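Local coordinates for protein FMN reductase (NADPH) (Bacillus subtilis, PDB 3N2S) that catalyses NADPH-dependent flavin reduction and the reduction of nitroaromatic compounds, quinones and azo dyes, as an FMN-containing homodimer, at residues Leu89-Lys93 / Gly94-Ser98; Ala117-Asn120 / Met121-Ala124; Lys203-Ser206 / Asp207-Glu211; Thr235-Asn238 / Asp239-Lys242. All blocks are in the same frame, centred on the assembly; numbering follows the deposited sequence.

Interaction 1. Residues Leu89-Lys93 / Gly94-Ser98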
loop_
_atom_site.group_PDB
_atom_site.type_symbol
_atom_site.label_atom_id
_atom_site.label_comp_id
_atom_site.label_asym_id
_atom_site.label_seq_id
_atom_site.Cartn_x
_atom_site.Cartn_y
_atom_site.Cartn_z
ATOM N N LEU A 89 4.694 0.209 23.491
ATOM C CA LEU A 89 5.239 -1.138 23.698
ATOM C C LEU A 89 6.611 -0.978 24.400
ATOM O O LEU A 89 6.863 -1.621 25.419
ATOM C CB LEU A 89 5.364 -1.785 22.287
ATOM C CG LEU A 89 6.185 -3.010 22.011
ATOM C CD1 LEU A 89 5.735 -3.611 20.713
ATOM C CD2 LEU A 89 7.666 -2.669 21.858
ATOM N N ALA A 90 7.449 -0.063 23.892
ATOM C CA ALA A 90 8.784 0.212 24.423
ATOM C C ALA A 90 8.719 0.868 25.809
ATOM O O ALA A 90 9.496 0.479 26.691
ATOM C CB ALA A 90 9.567 1.075 23.455
ATOM N N GLU A 91 7.758 1.802 26.024
ATOM C CA GLU A 91 7.562 2.464 27.327
ATOM C C GLU A 91 7.215 1.462 28.427
ATOM O O GLU A 91 7.615 1.654 29.576
ATOM C CB GLU A 91 6.510 3.582 27.251
ATOM C CG GLU A 91 6.999 4.844 26.560
ATOM C CD GLU A 91 5.937 5.904 26.318
ATOM O OE1 GLU A 91 4.920 5.917 27.050
ATOM O OE2 GLU A 91 6.137 6.745 25.414
ATOM N N GLU A 92 6.498 0.384 28.072
ATOM C CA GLU A 92 6.134 -0.703 28.982
ATOM C C GLU A 92 7.384 -1.439 29.490
ATOM O O GLU A 92 7.370 -1.981 30.594
ATOM C CB GLU A 92 5.205 -1.706 28.278
ATOM C CG GLU A 92 3.738 -1.311 28.295
ATOM C CD GLU A 92 3.191 -0.904 29.651
ATOM O OE1 GLU A 92 3.340 -1.688 30.616
ATOM O OE2 GLU A 92 2.638 0.215 29.756
ATOM N N LYS A 93 8.455 -1.445 28.677
ATOM C CA LYS A 93 9.737 -2.082 28.974
ATOM C C LYS A 93 10.764 -1.069 29.486
ATOM O O LYS A 93 11.951 -1.379 29.584
ATOM C CB LYS A 93 10.251 -2.851 27.733
ATOM C CG LYS A 93 9.273 -3.884 27.154
ATOM C CD LYS A 93 9.091 -5.116 28.046
ATOM C CE LYS A 93 7.987 -6.028 27.566
ATOM N NZ LYS A 93 6.634 -5.494 27.889
ATOM N N GLY A 94 10.300 0.129 29.820
ATOM C CA GLY A 94 11.149 1.194 30.342
ATOM C C GLY A 94 12.007 1.894 29.303
ATOM O O GLY A 94 12.942 2.603 29.665
ATOM N N GLU A 95 11.692 1.717 28.009
ATOM C CA GLU A 95 12.429 2.347 26.909
ATOM C C GLU A 95 11.616 3.498 26.292
ATOM O O GLU A 95 10.390 3.466 26.327
ATOM C CB GLU A 95 12.793 1.310 25.844
ATOM C CG GLU A 95 14.290 1.091 25.726
ATOM C CD GLU A 95 14.768 -0.254 26.229
ATOM O OE1 GLU A 95 14.757 -1.221 25.435
ATOM O OE2 GLU A 95 15.159 -0.345 27.414
ATOM N N HIS A 96 12.306 4.523 25.782
ATOM C CA HIS A 96 11.729 5.736 25.196
ATOM C C HIS A 96 12.375 5.935 23.832
ATOM O O HIS A 96 13.385 6.627 23.710
ATOM C CB HIS A 96 11.901 6.927 26.159
ATOM C CG HIS A 96 11.064 6.769 27.391
ATOM N ND1 HIS A 96 11.555 6.130 28.517
ATOM C CD2 HIS A 96 9.764 7.080 27.598
ATOM C CE1 HIS A 96 10.544 6.081 29.373
ATOM N NE2 HIS A 96 9.448 6.645 28.865
ATOM N N ILE A 97 11.785 5.263 22.811
ATOM C CA ILE A 97 12.277 5.098 21.432
ATOM C C ILE A 97 11.719 6.013 20.316
ATOM O O ILE A 97 12.008 5.739 19.145
ATOM C CB ILE A 97 12.118 3.601 21.010
ATOM C CG1 ILE A 97 10.615 3.243 20.772
ATOM C CG2 ILE A 97 12.815 2.628 21.996
ATOM C CD1 ILE A 97 10.347 2.175 19.737
ATOM N N SER A 98 10.918 7.052 20.650
ATOM C CA SER A 98 10.302 7.971 19.673
ATOM C C SER A 98 11.215 8.417 18.533
ATOM O O SER A 98 10.770 8.422 17.392
ATOM C CB SER A 98 9.717 9.203 20.363
ATOM O OG SER A 98 8.496 8.891 21.007
#

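Interaction 2. Residues Ala117-Asn120 / Met121-Ala124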
loop_
_atom_site.group_PDB
_atom_site.type_symbol
_atom_site.label_atom_id
_atom_site.label_comp_id
_atom_site.label_asym_id
_atom_site.label_seq_id
_atom_site.Cartn_x
_atom_site.Cartn_y
_atom_site.Cartn_z
ATOM N N ALA A 117 -2.711 -3.791 3.922
ATOM C CA ALA A 117 -3.868 -4.209 4.731
ATOM C C ALA A 117 -5.190 -3.713 4.082
ATOM O O ALA A 117 -6.161 -4.480 3.994
ATOM C CB ALA A 117 -3.732 -3.651 6.148
ATOM N N ALA A 118 -5.226 -2.437 3.632
ATOM C CA ALA A 118 -6.420 -1.863 3.008
ATOM C C ALA A 118 -6.811 -2.589 1.741
ATOM O O ALA A 118 -8.006 -2.782 1.496
ATOM C CB ALA A 118 -6.225 -0.377 2.728
ATOM N N GLN A 119 -5.817 -2.944 0.914
ATOM C CA GLN A 119 -6.116 -3.645 -0.333
ATOM C C GLN A 119 -6.619 -5.073 -0.104
ATOM O O GLN A 119 -7.488 -5.526 -0.850
ATOM C CB GLN A 119 -4.992 -3.527 -1.371
ATOM C CG GLN A 119 -5.404 -4.018 -2.772
ATOM C CD GLN A 119 -6.670 -3.431 -3.388
ATOM O OE1 GLN A 119 -7.376 -4.104 -4.156
ATOM N NE2 GLN A 119 -7.024 -2.200 -3.077
ATOM N N ASN A 120 -6.131 -5.740 0.955
ATOM C CA ASN A 120 -6.655 -7.054 1.356
ATOM C C ASN A 120 -8.121 -6.897 1.767
ATOM O O ASN A 120 -8.967 -7.705 1.363
ATOM C CB ASN A 120 -5.860 -7.622 2.525
ATOM C CG ASN A 120 -4.926 -8.742 2.138
ATOM O OD1 ASN A 120 -4.302 -9.376 2.984
ATOM N ND2 ASN A 120 -4.803 -9.002 0.862
HETATM N N MSE A 121 -8.428 -5.844 2.558
HETATM C CA MSE A 121 -9.818 -5.568 2.954
HETATM C C MSE A 121 -10.691 -5.321 1.718
HETATM O O MSE A 121 -11.818 -5.820 1.652
HETATM C CB MSE A 121 -9.915 -4.354 3.920
HETATM C CG MSE A 121 -11.365 -4.094 4.356
HETATM SE SE MSE A 121 -11.632 -2.681 5.630
HETATM C CE MSE A 121 -10.862 -3.545 7.265
ATOM N N SER A 122 -10.168 -4.547 0.737
ATOM C CA SER A 122 -10.920 -4.210 -0.466
ATOM C C SER A 122 -11.270 -5.475 -1.266
ATOM O O SER A 122 -12.432 -5.651 -1.655
ATOM C CB SER A 122 -10.143 -3.212 -1.331
ATOM O OG SER A 122 -9.991 -1.979 -0.634
ATOM N N ILE A 123 -10.280 -6.354 -1.485
ATOM C CA ILE A 123 -10.500 -7.615 -2.234
ATOM C C ILE A 123 -11.485 -8.516 -1.473
ATOM O O ILE A 123 -12.389 -9.104 -2.088
ATOM C CB ILE A 123 -9.180 -8.331 -2.562
ATOM C CG1 ILE A 123 -8.257 -7.459 -3.451
ATOM C CG2 ILE A 123 -9.418 -9.695 -3.233
ATOM C CD1 ILE A 123 -6.745 -7.840 -3.131
ATOM N N ALA A 124 -11.310 -8.623 -0.150
ATOM C CA ALA A 124 -12.236 -9.419 0.674
ATOM C C ALA A 124 -13.668 -8.877 0.525
ATOM O O ALA A 124 -14.578 -9.665 0.255
ATOM C CB ALA A 124 -11.800 -9.394 2.125
#

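Interaction 3. Residues Lys203-Ser206 / Asp207-Glu211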
loop_
_atom_site.group_PDB
_atom_site.type_symbol
_atom_site.label_atom_id
_atom_site.label_comp_id
_atom_site.label_asym_id
_atom_site.label_seq_id
_atom_site.Cartn_x
_atom_site.Cartn_y
_atom_site.Cartn_z
ATOM N N LYS A 203 -6.239 8.555 -26.141
ATOM C CA LYS A 203 -7.352 8.295 -27.073
ATOM C C LYS A 203 -8.356 7.323 -26.398
ATOM O O LYS A 203 -9.559 7.546 -26.485
ATOM C CB LYS A 203 -6.820 7.713 -28.395
ATOM C CG LYS A 203 -7.913 7.558 -29.459
ATOM C CD LYS A 203 -7.404 6.793 -30.675
ATOM C CE LYS A 203 -8.510 6.509 -31.664
ATOM N NZ LYS A 203 -9.488 5.498 -31.165
ATOM N N THR A 204 -7.857 6.260 -25.721
ATOM C CA THR A 204 -8.714 5.291 -24.994
ATOM C C THR A 204 -9.574 6.033 -23.947
ATOM O O THR A 204 -10.774 5.785 -23.823
ATOM C CB THR A 204 -7.862 4.213 -24.308
ATOM O OG1 THR A 204 -7.172 3.445 -25.283
ATOM C CG2 THR A 204 -8.690 3.268 -23.416
ATOM N N ILE A 205 -8.948 6.950 -23.197
ATOM C CA ILE A 205 -9.651 7.690 -22.145
ATOM C C ILE A 205 -10.641 8.706 -22.703
ATOM O O ILE A 205 -11.767 8.795 -22.201
ATOM C CB ILE A 205 -8.627 8.275 -21.126
ATOM C CG1 ILE A 205 -7.849 7.140 -20.388
ATOM C CG2 ILE A 205 -9.293 9.220 -20.116
ATOM C CD1 ILE A 205 -8.705 5.999 -19.762
ATOM N N SER A 206 -10.216 9.481 -23.719
ATOM C CA SER A 206 -11.106 10.453 -24.362
ATOM C C SER A 206 -12.334 9.721 -24.939
ATOM O O SER A 206 -13.471 10.131 -24.654
ATOM C CB SER A 206 -10.369 11.263 -25.427
ATOM O OG SER A 206 -9.886 10.465 -26.489
ATOM N N ASP A 207 -12.113 8.573 -25.637
ATOM C CA ASP A 207 -13.213 7.745 -26.173
ATOM C C ASP A 207 -14.115 7.237 -25.051
ATOM O O ASP A 207 -15.342 7.239 -25.196
ATOM C CB ASP A 207 -12.691 6.540 -26.978
ATOM C CG ASP A 207 -12.094 6.813 -28.354
ATOM O OD1 ASP A 207 -11.523 5.873 -28.939
ATOM O OD2 ASP A 207 -12.123 7.987 -28.803
ATOM N N TYR A 208 -13.510 6.796 -23.937
ATOM C CA TYR A 208 -14.237 6.314 -22.764
ATOM C C TYR A 208 -15.199 7.395 -22.229
ATOM O O TYR A 208 -16.379 7.100 -21.991
ATOM C CB TYR A 208 -13.252 5.864 -21.665
ATOM C CG TYR A 208 -13.925 5.474 -20.371
ATOM C CD1 TYR A 208 -14.455 4.200 -20.199
ATOM C CD2 TYR A 208 -14.072 6.389 -19.333
ATOM C CE1 TYR A 208 -15.097 3.840 -19.021
ATOM C CE2 TYR A 208 -14.723 6.044 -18.152
ATOM C CZ TYR A 208 -15.218 4.765 -17.997
ATOM O OH TYR A 208 -15.817 4.416 -16.818
ATOM N N TYR A 209 -14.696 8.625 -22.018
ATOM C CA TYR A 209 -15.546 9.717 -21.537
ATOM C C TYR A 209 -16.635 10.099 -22.527
ATOM O O TYR A 209 -17.760 10.357 -22.098
ATOM C CB TYR A 209 -14.736 10.938 -21.092
ATOM C CG TYR A 209 -13.914 10.687 -19.851
ATOM C CD1 TYR A 209 -14.473 10.080 -18.732
ATOM C CD2 TYR A 209 -12.581 11.076 -19.783
ATOM C CE1 TYR A 209 -13.721 9.841 -17.584
ATOM C CE2 TYR A 209 -11.822 10.865 -18.631
ATOM C CZ TYR A 209 -12.389 10.217 -17.546
ATOM O OH TYR A 209 -11.664 9.995 -16.403
ATOM N N ARG A 210 -16.306 10.131 -23.832
ATOM C CA ARG A 210 -17.273 10.431 -24.894
ATOM C C ARG A 210 -18.421 9.427 -24.820
ATOM O O ARG A 210 -19.574 9.844 -24.720
ATOM C CB ARG A 210 -16.596 10.387 -26.271
ATOM C CG ARG A 210 -17.189 11.349 -27.308
ATOM C CD ARG A 210 -16.458 11.319 -28.647
ATOM N NE ARG A 210 -15.005 11.471 -28.500
ATOM C CZ ARG A 210 -14.127 10.484 -28.658
ATOM N NH1 ARG A 210 -14.542 9.264 -28.990
ATOM N NH2 ARG A 210 -12.831 10.705 -28.485
ATOM N N GLU A 211 -18.092 8.114 -24.749
ATOM C CA GLU A 211 -19.043 7.001 -24.650
ATOM C C GLU A 211 -19.896 7.069 -23.373
ATOM O O GLU A 211 -21.124 7.007 -23.463
ATOM C CB GLU A 211 -18.308 5.638 -24.767
ATOM C CG GLU A 211 -19.208 4.443 -25.055
ATOM C CD GLU A 211 -18.519 3.161 -25.505
ATOM O OE1 GLU A 211 -18.578 2.158 -24.754
ATOM O OE2 GLU A 211 -17.968 3.140 -26.631
#

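Interaction 4. Residues Thr235-Asn238 / Asp239-Lys242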
loop_
_atom_site.group_PDB
_atom_site.type_symbol
_atom_site.label_atom_id
_atom_site.label_comp_id
_atom_site.label_asym_id
_atom_site.label_seq_id
_atom_site.Cartn_x
_atom_site.Cartn_y
_atom_site.Cartn_z
ATOM N N THR A 235 0.157 21.036 0.351
ATOM C CA THR A 235 1.547 21.399 0.718
ATOM C C THR A 235 1.789 21.382 2.243
ATOM O O THR A 235 2.891 21.031 2.668
ATOM C CB THR A 235 1.927 22.766 0.104
ATOM O OG1 THR A 235 1.152 23.790 0.724
ATOM C CG2 THR A 235 1.719 22.804 -1.387
ATOM N N TYR A 236 0.755 21.710 3.051
ATOM C CA TYR A 236 0.794 21.724 4.522
ATOM C C TYR A 236 1.265 20.375 5.107
ATOM O O TYR A 236 1.776 20.343 6.227
ATOM C CB TYR A 236 -0.573 22.140 5.112
ATOM C CG TYR A 236 -1.554 20.990 5.291
ATOM C CD1 TYR A 236 -1.675 20.337 6.510
ATOM C CD2 TYR A 236 -2.338 20.540 4.228
ATOM C CE1 TYR A 236 -2.541 19.257 6.671
ATOM C CE2 TYR A 236 -3.215 19.459 4.379
ATOM C CZ TYR A 236 -3.317 18.829 5.607
ATOM O OH TYR A 236 -4.176 17.785 5.785
ATOM N N LEU A 237 1.050 19.260 4.359
ATOM C CA LEU A 237 1.462 17.920 4.795
ATOM C C LEU A 237 2.974 17.788 4.975
ATOM O O LEU A 237 3.406 16.977 5.781
ATOM C CB LEU A 237 0.904 16.817 3.884
ATOM C CG LEU A 237 -0.636 16.618 3.947
ATOM C CD1 LEU A 237 -1.107 15.675 2.860
ATOM C CD2 LEU A 237 -1.058 16.066 5.314
ATOM N N ASN A 238 3.780 18.583 4.249
ATOM C CA ASN A 238 5.252 18.585 4.383
ATOM C C ASN A 238 5.630 18.763 5.852
ATOM O O ASN A 238 6.416 17.976 6.390
ATOM C CB ASN A 238 5.871 19.726 3.541
ATOM C CG ASN A 238 5.729 19.580 2.053
ATOM O OD1 ASN A 238 5.187 18.594 1.530
ATOM N ND2 ASN A 238 6.198 20.583 1.331
ATOM N N ASP A 239 4.991 19.757 6.520
ATOM C CA ASP A 239 5.221 20.044 7.927
ATOM C C ASP A 239 4.297 19.274 8.831
ATOM O O ASP A 239 4.742 18.883 9.905
ATOM C CB ASP A 239 5.090 21.552 8.219
ATOM C CG ASP A 239 6.106 22.392 7.455
ATOM O OD1 ASP A 239 7.293 21.976 7.376
ATOM O OD2 ASP A 239 5.719 23.447 6.929
ATOM N N TYR A 240 3.012 19.088 8.443
ATOM C CA TYR A 240 2.050 18.391 9.304
ATOM C C TYR A 240 2.441 16.949 9.624
ATOM O O TYR A 240 2.280 16.531 10.776
ATOM C CB TYR A 240 0.597 18.495 8.800
ATOM C CG TYR A 240 -0.385 17.914 9.788
ATOM C CD1 TYR A 240 -0.820 18.656 10.882
ATOM C CD2 TYR A 240 -0.803 16.590 9.688
ATOM C CE1 TYR A 240 -1.663 18.102 11.836
ATOM C CE2 TYR A 240 -1.637 16.021 10.644
ATOM C CZ TYR A 240 -2.074 16.785 11.707
ATOM O OH TYR A 240 -2.889 16.215 12.648
ATOM N N VAL A 241 2.957 16.186 8.629
ATOM C CA VAL A 241 3.374 14.803 8.933
ATOM C C VAL A 241 4.490 14.767 10.008
ATOM O O VAL A 241 4.455 13.920 10.891
ATOM C CB VAL A 241 3.651 13.891 7.701
ATOM C CG1 VAL A 241 2.488 13.920 6.712
ATOM C CG2 VAL A 241 4.959 14.234 7.016
ATOM N N LYS A 242 5.439 15.723 9.938
ATOM C CA LYS A 242 6.547 15.899 10.898
ATOM C C LYS A 242 6.021 16.216 12.294
ATOM O O LYS A 242 6.541 15.677 13.269
ATOM C CB LYS A 242 7.510 17.002 10.417
ATOM C CG LYS A 242 8.292 16.633 9.164
ATOM C CD LYS A 242 9.104 17.805 8.649
ATOM C CE LYS A 242 9.687 17.550 7.275
ATOM N NZ LYS A 242 10.801 16.557 7.287
#

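Interaction 1. Residues Leu89-Lys93 / Gly94-Ser98
Ala90, Glu91 and Lys93 meet residues 94-98 where helix 84-92 ends in a Schellman motif, identified by its paired backbone bonds and by the positive phi of Gly94 (76°). Ala90 gives the motif its outer bond: Glu95 N donates to Ala90 O at 2.8 Å, with an N-H...O angle of 155°. The same oxygen also accepts from Lys93 N at 3.0 Å, and the two donors arrive from opposite faces of the carbonyl plane, so two N-H groups hold this one oxygen. The methyl of Ala90 is equally engaged, since Ile97 CG1 packs on Ala90 CB at 3.6 Å, a further apolar contact beyond the cap. Glu91 supplies the inner bond, Gly94 N to Glu91 O at 3.1 Å, with the donor well above the carbonyl plane (74° out of it). A CA-H...O contact joins the same residues' neighbours, Glu91 CA lying 3.2 Å from Glu95 O. The Glu91 side chain, extended beyond CG, runs at about a right angle to that of His96, and Glu91 CG lies 3.7 Å from His96 CD2. At Lys93 the chain turns off the helix; beyond the turn, Glu95 makes a salt bridge to Lys230 of the second subunit, and Ile97 packs on Met229 of that subunit. Within the turn itself, a CB on Gly94 would probably come too close to Lys93 O.

Interaction 2. Residues Ala117-Asn120 / Met121-Ala124
The flat amide of Gln119 is met by Ser122 and Ile123, whose contact atoms fall on the same side of its plane, one helical turn further on. Ser122 CB sits below the nitrogen end, 3.7 Å from Gln119 NE2, while Ile123 CG1 approaches the oxygen end, 3.5 Å from Gln119 OE1. The Gln119 chain is bent at chi2 (53°), folding the amide back over the next turn so that its side chain crosses that of Ile123 at about a right angle. Ile123 CD1 also rests 3.3 Å from the backbone oxygen, Gln119 O. The other flat group, the amide of Asn120, turns to the dimer interface, where its ND2 makes a weak bond to Gln119 OE1 of the second subunit. Beneath these groups helix 104-127 runs regularly: Met121 N to Ala117 O, Ser122 N to Ala118 O, Ile123 N to Gln119 O and Ala124 N to Asn120 O all lie between 2.9 and 3.0 Å. The selenomethionine at Met121 touches Leu30 and Ala34 as well as Phe77 and Phe79 of strand 75-82, packing between helix 24-35 and the sheet. Tyr134, which lines the FMN pocket, has its hydroxyl in weak bonds with both Gln119 NE2 and Ser122 OG. A leucine in place of Gln119, present in both copies, would probably leave Tyr134 OH without one weak partner and Asn120 without its weak acceptor on the other subunit. Buried amide and hydroxyl groups thus meet through weak bonds, which probably link this central helix to both subunit contact and flavin pocket.

Interaction 3. Residues Lys203-Ser206 / Asp207-Glu211
Asp207 holds Lys203 and Arg210 through the two different oxygens of one carboxylate, a salt-bridge network along one side of helix 191-213. Lys203 NZ reaches Asp207 OD1 at 3.0 Å, on the syn lone pair of that oxygen. The lysine chain is extended until chi4 (-70°), where the bend turns its ammonium onto the acid. Arg210 works end-on, with two nitrogens on one atom: NH2 meets Asp207 OD2 at 2.8 Å on the anti lone pair, and NH1 meets Asp207 OD2 at 2.7 Å from above the carboxylate plane (43° out of it). For both bonds OD2 lies close to the guanidinium plane, at its edge. One face of this group looks onto Ser206, whose backbone O stands 3.9 Å above the guanidinium plane. A lysine in place of Asp207 would probably set Arg210 free to turn and bring like charges together, with no acid between Lys203 and Arg210.

Further out, backbone bonds such as Asp207 N to Lys203 O (2.9 Å) fix the spacing that brings these groups together. Round the helix, Ile205 and Tyr209 lie side by side, with Ile205 CG2 3.4 Å from Tyr209 CE2; both pack on Tyr42 of the second subunit, and Tyr209 OH bonds to Gln224. Tyr208 rests on Pro174 and on Lys173, a residue of the FMN pocket. One carboxylate shared by two cations at a partly exposed site is likely to stay ionised, its charge balanced by Lys203 and Arg210.

Interaction 4. Residues Thr235-Asn238 / Asp239-Lys242
Tyr236 and Tyr240 lie side by side, pointing the same way, and with Leu237 and Val241 they form the packed side where the chain enters helix 237-243. Tyr236 CD1 touches Tyr240 CB at 3.7 Å. The CG of Tyr236 stands between the backbone N and the carbonyl carbon (chi1 86°), which sets the ring beside Tyr240. One face of the Tyr236 ring is met by Leu237 CG, 3.8 Å above the plane and offset toward the rim. Beneath the rings, Tyr240 N donates to Tyr236 O at 2.8 Å in the carbonyl plane, and Asp239 N adds a weak bond to the same oxygen. Val241 N reaches Leu237 O at 3.0 Å with an N-H...O angle of 170°, and Val241 CG1 closes on that oxygen at 3.3 Å.

The looser side belongs to Asp239 and the Lys242 chain. Asp239 is exposed, its CB resting against little but backbone. Asn238 O stands 4.3 Å from Lys242 N, too far for the regular helical bond, and is lined by lysine methylenes instead, Lys242 CE coming to 3.4 Å from Asn238 O. Lys242 carries its ammonium on to the backbone oxygen of Asn247.

In the fold this turn lies on helix 142-149, where Leu237 and Tyr240 pack on Leu142 and Tyr240 OH bonds to Thr146; Tyr236 OH bonds to Arg139 O, just before that helix, and to Leu142 N. Asn238 faces the dimer partner: its OD1 accepts from the backbone N of Thr104, the first residue of helix 104-127 in the second subunit.

How the interactions relate
The four contacts follow one another along the chain, each local to a helix or its end, and none touches another. Interactions 1 and 2 belong to successive helices, 84-92 and 104-127, with centres 31 Å apart. Interaction 2 is the innermost, its centre about 10 Å from that of the chain, packed against the antiparallel sheet. Interactions 1 and 3, the latter on helix 191-213, have centres about 55 Å apart, on opposite sides of the chain's centre. Interaction 4, on the last helix, approaches interaction 1 to about 9 Å between nearest atoms. All four touch the second subunit, consistent with an extensively intertwined homodimer, while Gln119 and Tyr209 bring interactions 2 and 3 to about 7 Å from a bound FMN.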